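Local coordinates for hypothetical protein PH0730 (Pyrococcus horikoshii, PDB 2P8T) that is of unknown function but may bind ATP and have an aminoacyl-tRNA ligase-like activity, at residues Phe108-Ala122 against Lys174-Leu186. Residues are numbered along the deposited sequence; the frame is centred on the assembly and turned at random.
Sequences FKSIELRDEAIKFDA and KALKSAIHVAYIL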
ATOM      1  N   PHE A 108     -12.888  12.063  -0.857  1.00 29.40           N
ATOM      2  CA  PHE A 108     -13.275  10.703  -0.535  1.00 28.39           C
ATOM      3  C   PHE A 108     -14.196  10.693   0.677  1.00 27.75           C
ATOM      4  O   PHE A 108     -14.302  11.688   1.416  1.00 27.16           O
ATOM      5  CB  PHE A 108     -12.022   9.848  -0.247  1.00 28.11           C
ATOM      6  CG  PHE A 108     -11.153  10.392   0.855  1.00 27.57           C
ATOM      7  CD1 PHE A 108     -11.381  10.037   2.182  1.00 27.31           C
ATOM      8  CD2 PHE A 108     -10.100  11.264   0.566  1.00 27.85           C
ATOM      9  CE1 PHE A 108     -10.585  10.558   3.214  1.00 26.84           C
ATOM     10  CE2 PHE A 108      -9.298  11.783   1.583  1.00 28.40           C
ATOM     11  CZ  PHE A 108      -9.537  11.433   2.910  1.00 28.39           C
ATOM     12  N   LYS A 109     -14.830   9.546   0.882  1.00 26.91           N
ATOM     13  CA  LYS A 109     -15.622   9.300   2.064  1.00 27.07           C
ATOM     14  C   LYS A 109     -14.922   8.217   2.857  1.00 26.15           C
ATOM     15  O   LYS A 109     -14.852   7.068   2.413  1.00 25.06           O
ATOM     16  CB  LYS A 109     -17.041   8.862   1.671  1.00 27.84           C
ATOM     17  CG  LYS A 109     -17.709   9.757   0.623  1.00 30.85           C
ATOM     18  CD  LYS A 109     -17.907  11.184   1.129  1.00 37.41           C
ATOM     19  CE  LYS A 109     -18.830  11.232   2.358  1.00 39.99           C
ATOM     20  NZ  LYS A 109     -18.400  12.286   3.326  1.00 42.76           N
ATOM     21  N   SER A 110     -14.404   8.587   4.027  1.00 25.49           N
ATOM     22  CA  SER A 110     -13.615   7.679   4.847  1.00 25.37           C
ATOM     23  C   SER A 110     -14.374   6.402   5.176  1.00 24.53           C
ATOM     24  O   SER A 110     -13.813   5.336   5.098  1.00 23.67           O
ATOM     25  CB  SER A 110     -13.160   8.363   6.147  1.00 26.05           C
ATOM     26  OG  SER A 110     -12.329   9.476   5.863  1.00 30.67           O
ATOM     27  N   ILE A 111     -15.656   6.513   5.532  1.00 23.95           N
ATOM     28  CA  ILE A 111     -16.419   5.336   5.944  1.00 24.02           C
ATOM     29  C   ILE A 111     -16.544   4.330   4.789  1.00 23.32           C
ATOM     30  O   ILE A 111     -16.457   3.122   4.998  1.00 21.74           O
ATOM     31  CB  ILE A 111     -17.817   5.712   6.551  1.00 23.92           C
ATOM     32  CG1 ILE A 111     -18.426   4.506   7.281  1.00 26.49           C
ATOM     33  CG2 ILE A 111     -18.743   6.271   5.485  1.00 25.92           C
ATOM     34  CD1 ILE A 111     -19.413   4.882   8.389  1.00 28.61           C
ATOM     35  N   GLU A 112     -16.705   4.847   3.573  1.00 22.76           N
ATOM     36  CA  GLU A 112     -16.782   4.002   2.382  1.00 23.28           C
ATOM     37  C   GLU A 112     -15.467   3.270   2.146  1.00 22.72           C
ATOM     38  O   GLU A 112     -15.441   2.065   1.876  1.00 21.90           O
ATOM     39  CB  GLU A 112     -17.185   4.842   1.163  1.00 24.18           C
ATOM     40  CG  GLU A 112     -18.541   5.524   1.319  1.00 28.11           C
ATOM     41  CD  GLU A 112     -19.108   6.046   0.013  1.00 32.61           C
ATOM     42  OE1 GLU A 112     -18.437   5.910  -1.034  1.00 34.42           O
ATOM     43  OE2 GLU A 112     -20.235   6.597   0.034  1.00 34.99           O
ATOM     44  N   LEU A 113     -14.356   3.987   2.292  1.00 21.55           N
ATOM     45  CA  LEU A 113     -13.052   3.366   2.091  1.00 20.73           C
ATOM     46  C   LEU A 113     -12.754   2.329   3.178  1.00 20.50           C
ATOM     47  O   LEU A 113     -12.163   1.288   2.899  1.00 19.79           O
ATOM     48  CB  LEU A 113     -11.961   4.438   2.030  1.00 20.39           C
ATOM     49  CG  LEU A 113     -12.071   5.431   0.861  1.00 20.45           C
ATOM     50  CD1 LEU A 113     -10.963   6.462   0.943  1.00 20.68           C
ATOM     51  CD2 LEU A 113     -12.019   4.731  -0.481  1.00 21.03           C
ATOM     52  N   ARG A 114     -13.181   2.616   4.411  1.00 20.18           N
ATOM     53  CA  ARG A 114     -13.008   1.667   5.489  1.00 20.85           C
ATOM     54  C   ARG A 114     -13.718   0.354   5.150  1.00 20.98           C
ATOM     55  O   ARG A 114     -13.162  -0.712   5.334  1.00 19.66           O
ATOM     56  CB  ARG A 114     -13.568   2.213   6.797  1.00 20.93           C
ATOM     57  CG  ARG A 114     -13.419   1.217   7.941  1.00 22.48           C
ATOM     58  CD  ARG A 114     -14.213   1.603   9.141  1.00 27.57           C
ATOM     59  NE  ARG A 114     -15.643   1.864   8.916  1.00 33.42           N
ATOM     60  CZ  ARG A 114     -16.601   0.948   8.927  1.00 33.90           C
ATOM     61  NH1 ARG A 114     -16.291  -0.328   9.084  1.00 39.13           N
ATOM     62  NH2 ARG A 114     -17.874   1.301   8.755  1.00 30.24           N
ATOM     63  N   ASP A 115     -14.955   0.462   4.676  1.00 21.49           N
ATOM     64  CA  ASP A 115     -15.774  -0.708   4.333  1.00 21.76           C
ATOM     65  C   ASP A 115     -15.115  -1.522   3.218  1.00 21.37           C
ATOM     66  O   ASP A 115     -15.099  -2.762   3.268  1.00 21.16           O
ATOM     67  CB  ASP A 115     -17.181  -0.262   3.921  1.00 22.58           C
ATOM     68  CG  ASP A 115     -17.984   0.309   5.087  1.00 24.44           C
ATOM     69  OD1 ASP A 115     -17.599   0.079   6.258  1.00 23.79           O
ATOM     70  OD2 ASP A 115     -19.010   0.986   4.831  1.00 28.02           O
ATOM     71  N   GLU A 116     -14.555  -0.824   2.225  1.00 21.10           N
ATOM     72  CA  GLU A 116     -13.778  -1.494   1.168  1.00 21.37           C
ATOM     73  C   GLU A 116     -12.539  -2.164   1.742  1.00 20.37           C
ATOM     74  O   GLU A 116     -12.187  -3.264   1.318  1.00 20.73           O
ATOM     75  CB  GLU A 116     -13.402  -0.528   0.028  1.00 21.99           C
ATOM     76  CG  GLU A 116     -14.575  -0.070  -0.849  1.00 24.49           C
ATOM     77  CD  GLU A 116     -15.450  -1.221  -1.342  1.00 29.76           C
ATOM     78  OE1 GLU A 116     -14.915  -2.145  -1.992  1.00 32.86           O
ATOM     79  OE2 GLU A 116     -16.667  -1.207  -1.049  1.00 33.20           O
ATOM     80  N   ALA A 117     -11.885  -1.541   2.730  1.00 19.68           N
ATOM     81  CA  ALA A 117     -10.683  -2.173   3.328  1.00 19.52           C
ATOM     82  C   ALA A 117     -11.040  -3.463   4.077  1.00 19.91           C
ATOM     83  O   ALA A 117     -10.339  -4.457   3.981  1.00 19.19           O
ATOM     84  CB  ALA A 117      -9.960  -1.209   4.265  1.00 19.48           C
ATOM     85  N   ILE A 118     -12.139  -3.427   4.826  1.00 20.87           N
ATOM     86  CA  ILE A 118     -12.608  -4.613   5.555  1.00 22.45           C
ATOM     87  C   ILE A 118     -13.018  -5.753   4.585  1.00 23.23           C
ATOM     88  O   ILE A 118     -12.759  -6.939   4.869  1.00 23.84           O
ATOM     89  CB  ILE A 118     -13.702  -4.245   6.598  1.00 22.87           C
ATOM     90  CG1 ILE A 118     -13.090  -3.365   7.710  1.00 22.82           C
ATOM     91  CG2 ILE A 118     -14.285  -5.506   7.248  1.00 23.85           C
ATOM     92  CD1 ILE A 118     -14.105  -2.679   8.599  1.00 22.96           C
ATOM     93  N   LYS A 119     -13.613  -5.394   3.446  1.00 24.22           N
ATOM     94  CA  LYS A 119     -13.883  -6.367   2.363  1.00 25.86           C
ATOM     95  C   LYS A 119     -12.606  -7.053   1.870  1.00 26.23           C
ATOM     96  O   LYS A 119     -12.634  -8.223   1.497  1.00 26.81           O
ATOM     97  CB  LYS A 119     -14.607  -5.712   1.178  1.00 25.56           C
ATOM     98  CG  LYS A 119     -16.067  -5.427   1.408  1.00 27.30           C
ATOM     99  CD  LYS A 119     -16.684  -4.844   0.158  1.00 30.64           C
ATOM    100  CE  LYS A 119     -18.051  -4.284   0.446  1.00 31.29           C
ATOM    101  NZ  LYS A 119     -18.689  -3.799  -0.807  1.00 33.75           N
ATOM    102  N   PHE A 120     -11.495  -6.315   1.881  1.00 26.26           N
ATOM    103  CA  PHE A 120     -10.151  -6.838   1.546  1.00 26.22           C
ATOM    104  C   PHE A 120      -9.395  -7.375   2.766  1.00 26.19           C
ATOM    105  O   PHE A 120      -8.162  -7.367   2.813  1.00 27.03           O
ATOM    106  CB  PHE A 120      -9.335  -5.756   0.830  1.00 27.18           C
ATOM    107  CG  PHE A 120      -8.960  -6.093  -0.599  1.00 27.54           C
ATOM    108  CD1 PHE A 120      -9.912  -6.071  -1.612  1.00 28.76           C
ATOM    109  CD2 PHE A 120      -7.636  -6.392  -0.926  1.00 30.46           C
ATOM    110  CE1 PHE A 120      -9.558  -6.360  -2.930  1.00 30.24           C
ATOM    111  CE2 PHE A 120      -7.268  -6.682  -2.254  1.00 29.47           C
ATOM    112  CZ  PHE A 120      -8.231  -6.668  -3.246  1.00 28.33           C
ATOM    113  N   ASP A 121     -10.154  -7.840   3.754  1.00 26.15           N
ATOM    114  CA  ASP A 121      -9.647  -8.600   4.900  1.00 25.96           C
ATOM    115  C   ASP A 121      -8.909  -7.794   5.980  1.00 24.37           C
ATOM    116  O   ASP A 121      -8.197  -8.366   6.779  1.00 24.39           O
ATOM    117  CB  ASP A 121      -8.837  -9.826   4.440  1.00 27.39           C
ATOM    118  CG  ASP A 121      -9.705 -10.858   3.714  1.00 31.19           C
ATOM    119  OD1 ASP A 121     -10.765 -11.246   4.258  1.00 36.63           O
ATOM    120  OD2 ASP A 121      -9.355 -11.256   2.583  1.00 36.26           O
ATOM    121  N   ALA A 122      -9.114  -6.479   6.006  1.00 22.93           N
ATOM    122  CA  ALA A 122      -8.677  -5.643   7.135  1.00 21.96           C
ATOM    123  C   ALA A 122      -9.595  -5.913   8.314  1.00 21.78           C
ATOM    124  O   ALA A 122     -10.778  -6.189   8.117  1.00 21.29           O
ATOM    125  CB  ALA A 122      -8.751  -4.146   6.752  1.00 21.56           C
ATOM    126  N   LYS A 174      -2.314  -9.134   5.207  1.00 22.74           N
ATOM    127  CA  LYS A 174      -3.676  -8.633   5.055  1.00 21.97           C
ATOM    128  C   LYS A 174      -3.746  -7.121   5.259  1.00 20.65           C
ATOM    129  O   LYS A 174      -4.476  -6.461   4.540  1.00 19.21           O
ATOM    130  CB  LYS A 174      -4.647  -9.334   5.995  1.00 22.12           C
ATOM    131  CG  LYS A 174      -4.830 -10.820   5.665  1.00 24.55           C
ATOM    132  CD  LYS A 174      -5.749 -11.458   6.683  1.00 28.08           C
ATOM    133  CE  LYS A 174      -5.686 -12.986   6.595  1.00 31.65           C
ATOM    134  NZ  LYS A 174      -6.135 -13.464   5.268  1.00 35.18           N
ATOM    135  N   ALA A 175      -3.003  -6.592   6.227  1.00 20.35           N
ATOM    136  CA  ALA A 175      -2.904  -5.123   6.399  1.00 19.81           C
ATOM    137  C   ALA A 175      -2.328  -4.459   5.142  1.00 19.63           C
ATOM    138  O   ALA A 175      -2.810  -3.413   4.693  1.00 19.28           O
ATOM    139  CB  ALA A 175      -2.049  -4.763   7.641  1.00 19.87           C
ATOM    140  N   LEU A 176      -1.275  -5.056   4.592  1.00 19.49           N
ATOM    141  CA  LEU A 176      -0.633  -4.492   3.406  1.00 19.53           C
ATOM    142  C   LEU A 176      -1.585  -4.494   2.221  1.00 19.54           C
ATOM    143  O   LEU A 176      -1.753  -3.468   1.554  1.00 18.77           O
ATOM    144  CB  LEU A 176       0.652  -5.246   3.048  1.00 19.42           C
ATOM    145  CG  LEU A 176       1.422  -4.646   1.854  1.00 20.19           C
ATOM    146  CD1 LEU A 176       1.682  -3.151   2.020  1.00 18.85           C
ATOM    147  CD2 LEU A 176       2.731  -5.407   1.640  1.00 20.63           C
ATOM    148  N   LYS A 177      -2.197  -5.649   1.968  1.00 19.31           N
ATOM    149  CA  LYS A 177      -3.104  -5.821   0.832  1.00 21.59           C
ATOM    150  C   LYS A 177      -4.304  -4.875   0.913  1.00 19.83           C
ATOM    151  O   LYS A 177      -4.677  -4.242  -0.083  1.00 19.57           O
ATOM    152  CB  LYS A 177      -3.562  -7.294   0.747  1.00 22.45           C
ATOM    153  CG  LYS A 177      -4.176  -7.731  -0.608  1.00 25.97           C
ATOM    154  CD  LYS A 177      -4.137  -9.273  -0.768  1.00 26.07           C
ATOM    155  CE  LYS A 177      -5.135  -9.796  -1.817  1.00 28.70           C
ATOM    156  NZ  LYS A 177      -4.792  -9.334  -3.222  1.00 32.28           N
ATOM    157  N   SER A 178      -4.897  -4.766   2.097  1.00 18.42           N
ATOM    158  CA  SER A 178      -6.066  -3.908   2.265  1.00 17.52           C
ATOM    159  C   SER A 178      -5.699  -2.425   2.143  1.00 17.05           C
ATOM    160  O   SER A 178      -6.458  -1.645   1.551  1.00 16.26           O
ATOM    161  CB  SER A 178      -6.779  -4.188   3.594  1.00 17.24           C
ATOM    162  OG  SER A 178      -5.920  -4.019   4.721  1.00 18.96           O
ATOM    163  N   ALA A 179      -4.546  -2.037   2.688  1.00 16.10           N
ATOM    164  CA  ALA A 179      -4.090  -0.631   2.540  1.00 16.15           C
ATOM    165  C   ALA A 179      -3.858  -0.291   1.056  1.00 16.01           C
ATOM    166  O   ALA A 179      -4.266   0.777   0.580  1.00 16.14           O
ATOM    167  CB  ALA A 179      -2.819  -0.390   3.374  1.00 15.28           C
ATOM    168  N   ILE A 180      -3.224  -1.206   0.322  1.00 16.32           N
ATOM    169  CA  ILE A 180      -2.995  -1.008  -1.109  1.00 16.59           C
ATOM    170  C   ILE A 180      -4.330  -0.945  -1.858  1.00 16.63           C
ATOM    171  O   ILE A 180      -4.501  -0.142  -2.761  1.00 15.29           O
ATOM    172  CB  ILE A 180      -2.015  -2.061  -1.693  1.00 16.98           C
ATOM    173  CG1 ILE A 180      -0.628  -1.838  -1.089  1.00 16.68           C
ATOM    174  CG2 ILE A 180      -1.950  -1.947  -3.248  1.00 16.27           C
ATOM    175  CD1 ILE A 180       0.394  -2.923  -1.388  1.00 18.30           C
ATOM    176  N   HIS A 181      -5.299  -1.766  -1.451  1.00 16.57           N
ATOM    177  CA  HIS A 181      -6.623  -1.682  -2.077  1.00 17.61           C
ATOM    178  C   HIS A 181      -7.216  -0.261  -1.958  1.00 17.31           C
ATOM    179  O   HIS A 181      -7.719   0.285  -2.921  1.00 16.38           O
ATOM    180  CB  HIS A 181      -7.557  -2.717  -1.454  1.00 17.20           C
ATOM    181  CG  HIS A 181      -8.930  -2.709  -2.044  1.00 21.75           C
ATOM    182  ND1 HIS A 181      -9.162  -2.935  -3.382  1.00 24.34           N
ATOM    183  CD2 HIS A 181     -10.139  -2.483  -1.482  1.00 22.14           C
ATOM    184  CE1 HIS A 181     -10.460  -2.854  -3.622  1.00 25.32           C
ATOM    185  NE2 HIS A 181     -11.076  -2.589  -2.483  1.00 23.22           N
ATOM    186  N   VAL A 182      -7.145   0.328  -0.763  1.00 17.26           N
ATOM    187  CA  VAL A 182      -7.641   1.700  -0.535  1.00 16.99           C
ATOM    188  C   VAL A 182      -6.864   2.726  -1.366  1.00 17.45           C
ATOM    189  O   VAL A 182      -7.443   3.613  -2.013  1.00 17.04           O
ATOM    190  CB  VAL A 182      -7.633   2.075   0.988  1.00 17.00           C
ATOM    191  CG1 VAL A 182      -8.141   3.507   1.194  1.00 15.46           C
ATOM    192  CG2 VAL A 182      -8.473   1.060   1.820  1.00 17.66           C
ATOM    193  N   ALA A 183      -5.532   2.582  -1.375  1.00 17.72           N
ATOM    194  CA  ALA A 183      -4.660   3.416  -2.198  1.00 18.23           C
ATOM    195  C   ALA A 183      -5.060   3.366  -3.667  1.00 18.69           C
ATOM    196  O   ALA A 183      -5.183   4.419  -4.355  1.00 18.24           O
ATOM    197  CB  ALA A 183      -3.222   2.957  -2.022  1.00 18.71           C
ATOM    198  N   TYR A 184      -5.275   2.139  -4.150  1.00 18.59           N
ATOM    199  CA  TYR A 184      -5.720   1.926  -5.532  1.00 19.99           C
ATOM    200  C   TYR A 184      -7.065   2.595  -5.847  1.00 19.68           C
ATOM    201  O   TYR A 184      -7.204   3.231  -6.902  1.00 20.19           O
ATOM    202  CB  TYR A 184      -5.754   0.434  -5.856  1.00 20.69           C
ATOM    203  CG  TYR A 184      -6.146   0.159  -7.293  1.00 22.55           C
ATOM    204  CD1 TYR A 184      -5.333   0.575  -8.343  1.00 25.71           C
ATOM    205  CD2 TYR A 184      -7.335  -0.503  -7.596  1.00 25.68           C
ATOM    206  CE1 TYR A 184      -5.690   0.348  -9.676  1.00 26.47           C
ATOM    207  CE2 TYR A 184      -7.705  -0.734  -8.934  1.00 27.92           C
ATOM    208  CZ  TYR A 184      -6.872  -0.298  -9.958  1.00 25.87           C
ATOM    209  OH  TYR A 184      -7.212  -0.528 -11.281  1.00 26.84           O
ATOM    210  N   ILE A 185      -8.050   2.492  -4.950  1.00 19.88           N
ATOM    211  CA  ILE A 185      -9.327   3.217  -5.161  1.00 20.53           C
ATOM    212  C   ILE A 185      -9.082   4.728  -5.338  1.00 20.98           C
ATOM    213  O   ILE A 185      -9.633   5.375  -6.235  1.00 20.06           O
ATOM    214  CB  ILE A 185     -10.353   2.982  -4.005  1.00 21.10           C
ATOM    215  CG1 ILE A 185     -10.773   1.505  -3.935  1.00 21.52           C
ATOM    216  CG2 ILE A 185     -11.572   3.932  -4.164  1.00 21.76           C
ATOM    217  CD1 ILE A 185     -11.355   1.082  -2.609  1.00 23.79           C
ATOM    218  N   LEU A 186      -8.246   5.299  -4.472  1.00 20.85           N
ATOM    219  CA  LEU A 186      -8.016   6.745  -4.475  1.00 21.54           C
ATOM    220  C   LEU A 186      -7.238   7.261  -5.690  1.00 22.42           C
ATOM    221  O   LEU A 186      -7.402   8.430  -6.112  1.00 23.54           O
ATOM    222  CB  LEU A 186      -7.261   7.140  -3.195  1.00 20.78           C
ATOM    223  CG  LEU A 186      -8.144   7.175  -1.950  1.00 20.41           C
ATOM    224  CD1 LEU A 186      -7.267   7.200  -0.697  1.00 19.33           C
ATOM    225  CD2 LEU A 186      -9.099   8.357  -2.008  1.00 21.43           C
TER
HETATM  226  O   HOH W   1     -13.547  -1.188  -4.121  1.00 37.54           O
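Glu116 OE1 and His181 NE2 reach each other through a water, which donates to OE1 at 2.7 Å and accepts a weak bond from NE2. On its other nitrogen, His181 ND1 bonds Glu18 of helix 17-26, so carboxylates near both sides of the imidazole would be expected to favour its protonated form. The ring also makes an offset stack with Phe120, the centroids 4.0 Å apart and the planes nearly parallel at 5°. A trans chi1 swings the imidazole over Phe120, and His181 CB comes over the same phenyl face in a CH-pi contact, while Lys177 CG meets the Phe120 edge 3.7 Å from CE2. With an alanine at Phe120 the imidazole would probably lose the ring stacked on one face, and the Lys177 chain its aromatic neighbour. Segments 110-119 and 174-186, the second part of helix 172-187, cross with their N-to-C directions 139° apart over one face of the antiparallel sheet; the former is the crossover of a split beta-alpha-beta unit, passing from strand 95-102 to strand 124-131. Small residues suit the close approach: the CA atoms of Ala117 and Ser178 are 5.0 Å apart, and Ala117 CB rests 3.7 Å from Val182 CG2. Leu113 fills the widening gap, its CD2 on Ile185 CG2 and CD1 on Leu186 CD2. At the other end a Schellman motif closes helix 110-119, Asp121 taking the positive phi and Ala122 N bonding Ala117 O.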